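PDB 3NQP: SusD superfamily protein from Bacteroides fragilis NCTC 9343, which probably binds glycans at the outer membrane as a SusD-like lipoprotein. Local coordinates for residues Arg53-Ala58 with Glu318-Val323. Residues are numbered along the deposited sequence; the frame is centred on the assembly and turned at random.
With EDO (1,2-ethanediol), chain E.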
loop_
_atom_site.group_PDB
_atom_site.type_symbol
_atom_site.label_atom_id
_atom_site.label_comp_id
_atom_site.label_asym_id
_atom_site.label_seq_id
_atom_site.Cartn_x
_atom_site.Cartn_y
_atom_site.Cartn_z
ATOM N N ARG A 53 11.395 -8.174 -3.663
ATOM C CA ARG A 53 12.506 -7.628 -2.881
ATOM C C ARG A 53 12.611 -8.071 -1.439
ATOM O O ARG A 53 13.379 -7.466 -0.643
ATOM C CB ARG A 53 12.530 -6.103 -2.967
ATOM C CG ARG A 53 11.259 -5.421 -2.652
ATOM C CD ARG A 53 11.458 -3.873 -2.848
ATOM N NE ARG A 53 10.282 -3.207 -2.351
ATOM C CZ ARG A 53 10.096 -1.895 -2.252
ATOM N NH1 ARG A 53 11.036 -1.039 -2.627
ATOM N NH2 ARG A 53 8.920 -1.441 -1.781
ATOM N N PHE A 54 11.914 -9.156 -1.098
ATOM C CA PHE A 54 11.992 -9.746 0.223
ATOM C C PHE A 54 12.921 -10.972 0.181
ATOM O O PHE A 54 13.067 -11.595 -0.846
ATOM C CB PHE A 54 10.600 -10.137 0.687
ATOM C CG PHE A 54 9.815 -8.988 1.256
ATOM C CD1 PHE A 54 9.964 -8.610 2.561
ATOM C CD2 PHE A 54 9.004 -8.248 0.468
ATOM C CE1 PHE A 54 9.276 -7.539 3.083
ATOM C CE2 PHE A 54 8.310 -7.173 0.975
ATOM C CZ PHE A 54 8.458 -6.810 2.284
ATOM N N ILE A 55 13.622 -11.251 1.269
ATOM C CA ILE A 55 14.389 -12.476 1.331
ATOM C C ILE A 55 13.468 -13.611 1.832
ATOM O O ILE A 55 12.393 -13.355 2.403
ATOM C CB ILE A 55 15.627 -12.325 2.213
ATOM C CG1 ILE A 55 15.248 -12.118 3.670
ATOM C CG2 ILE A 55 16.532 -11.165 1.746
ATOM C CD1 ILE A 55 15.648 -13.254 4.534
ATOM N N THR A 56 13.922 -14.849 1.648
ATOM C CA THR A 56 13.274 -16.013 2.250
ATOM C C THR A 56 14.330 -16.850 2.962
ATOM O O THR A 56 15.517 -16.547 2.889
ATOM C CB THR A 56 12.526 -16.888 1.190
ATOM O OG1 THR A 56 13.464 -17.356 0.235
ATOM C CG2 THR A 56 11.480 -16.071 0.487
ATOM N N GLY A 57 13.873 -17.868 3.677
ATOM C CA GLY A 57 14.731 -18.665 4.556
ATOM C C GLY A 57 14.903 -17.949 5.877
ATOM O O GLY A 57 13.979 -17.328 6.397
ATOM N N ALA A 58 16.119 -17.942 6.381
ATOM C CA ALA A 58 16.384 -17.330 7.677
ATOM C C ALA A 58 16.700 -15.845 7.464
ATOM O O ALA A 58 17.464 -15.444 6.578
ATOM C CB ALA A 58 17.521 -18.039 8.385
ATOM N N GLU A 318 12.003 -9.238 5.932
ATOM C CA GLU A 318 13.248 -8.518 5.682
ATOM C C GLU A 318 13.480 -8.242 4.205
ATOM O O GLU A 318 13.498 -9.152 3.385
ATOM C CB GLU A 318 14.475 -9.296 6.163
ATOM C CG GLU A 318 15.841 -8.454 6.131
ATOM C CD GLU A 318 17.020 -9.267 6.675
ATOM O OE1 GLU A 318 16.795 -10.416 7.100
ATOM O OE2 GLU A 318 18.152 -8.722 6.736
ATOM N N TYR A 319 13.782 -6.992 3.894
ATOM C CA TYR A 319 14.138 -6.639 2.532
ATOM C C TYR A 319 15.519 -7.118 2.180
ATOM O O TYR A 319 16.449 -7.069 2.998
ATOM C CB TYR A 319 14.059 -5.143 2.323
ATOM C CG TYR A 319 12.645 -4.634 2.374
ATOM C CD1 TYR A 319 11.839 -4.689 1.256
ATOM C CD2 TYR A 319 12.116 -4.116 3.540
ATOM C CE1 TYR A 319 10.505 -4.249 1.301
ATOM C CE2 TYR A 319 10.772 -3.625 3.586
ATOM C CZ TYR A 319 9.992 -3.731 2.448
ATOM O OH TYR A 319 8.685 -3.301 2.446
ATOM N N ASN A 320 15.671 -7.549 0.931
ATOM C CA ASN A 320 16.993 -7.871 0.386
ATOM C C ASN A 320 17.820 -6.615 0.604
ATOM O O ASN A 320 17.318 -5.501 0.436
ATOM C CB ASN A 320 16.836 -8.134 -1.101
ATOM C CG ASN A 320 18.085 -8.592 -1.757
ATOM O OD1 ASN A 320 19.050 -7.828 -1.890
ATOM N ND2 ASN A 320 18.090 -9.858 -2.204
ATOM N N LYS A 321 19.078 -6.781 0.962
ATOM C CA LYS A 321 19.906 -5.632 1.332
ATOM C C LYS A 321 20.192 -4.651 0.170
ATOM O O LYS A 321 20.568 -3.496 0.395
ATOM C CB LYS A 321 21.221 -6.140 1.923
ATOM C CG LYS A 321 22.152 -6.827 0.932
ATOM C CD LYS A 321 23.495 -7.243 1.608
ATOM C CE LYS A 321 23.281 -8.562 2.439
ATOM N NZ LYS A 321 24.526 -9.044 3.093
ATOM N N ALA A 322 20.030 -5.119 -1.056
ATOM C CA ALA A 322 20.056 -4.241 -2.237
ATOM C C ALA A 322 19.005 -3.140 -2.199
ATOM O O ALA A 322 19.181 -2.096 -2.842
ATOM C CB ALA A 322 19.919 -5.060 -3.542
ATOM N N VAL A 323 17.918 -3.327 -1.455
ATOM C CA VAL A 323 16.904 -2.281 -1.352
ATOM C C VAL A 323 17.536 -1.087 -0.618
ATOM O O VAL A 323 17.491 0.044 -1.096
ATOM C CB VAL A 323 15.643 -2.792 -0.632
ATOM C CG1 VAL A 323 14.677 -1.689 -0.320
ATOM C CG2 VAL A 323 14.923 -3.893 -1.502
HETATM C C1 EDO E . 26.050 -11.904 4.354
HETATM O O1 EDO E . 26.497 -10.558 4.198
HETATM C C2 EDO E . 24.790 -12.022 5.221
HETATM O O2 EDO E . 23.608 -11.540 4.560
HETATM O O HOH W 1 15.520 -11.274 -2.224
HETATM O O HOH W 2 11.213 -11.539 4.290
#
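F54 and Y319 face each other in a single beta bridge. Two backbone bonds flank it: N320 N to R53 O (2.8 Å, N-H...O angle 168°), and I55 N to E318 O (3.0 Å), running nearly straight onto its carbonyl. Made by the residues before and after, they mark F54-Y319 as an antiparallel non-hydrogen-bonded pair. Both aromatic side chains leave the bridge on the same side and lie side by side, planes inclined at 32°. Packing is tight here: F54 CZ reaches 3.4 Å from Y319 CE1. R53 flanks the tyrosine, chain extended from CG to NE and guanidinium plane 81° from the ring, while V323 CG2 presses on R53 CB at 3.6 Å. Beyond the pair, Y319 OH bonds E48 OE1 and R53 NH1 the carbonyl of D443. I55 and N320, partly exposed, form the looser side. I55 CG1 meets E318 CB at 3.8 Å; the E318 carboxylate bonds S60. Water 1 links F54 O to N320 ND2, and water 2 accepts from E318 N near I55 O. OD1 of the same N320 amide accepts from A322 N (3.0 Å), capping helix 321-325. Main-chain pairing thus sets the register between this helix start and the loop after helix 39-48, aromatics fill the buried side, and water meets remaining polar groups.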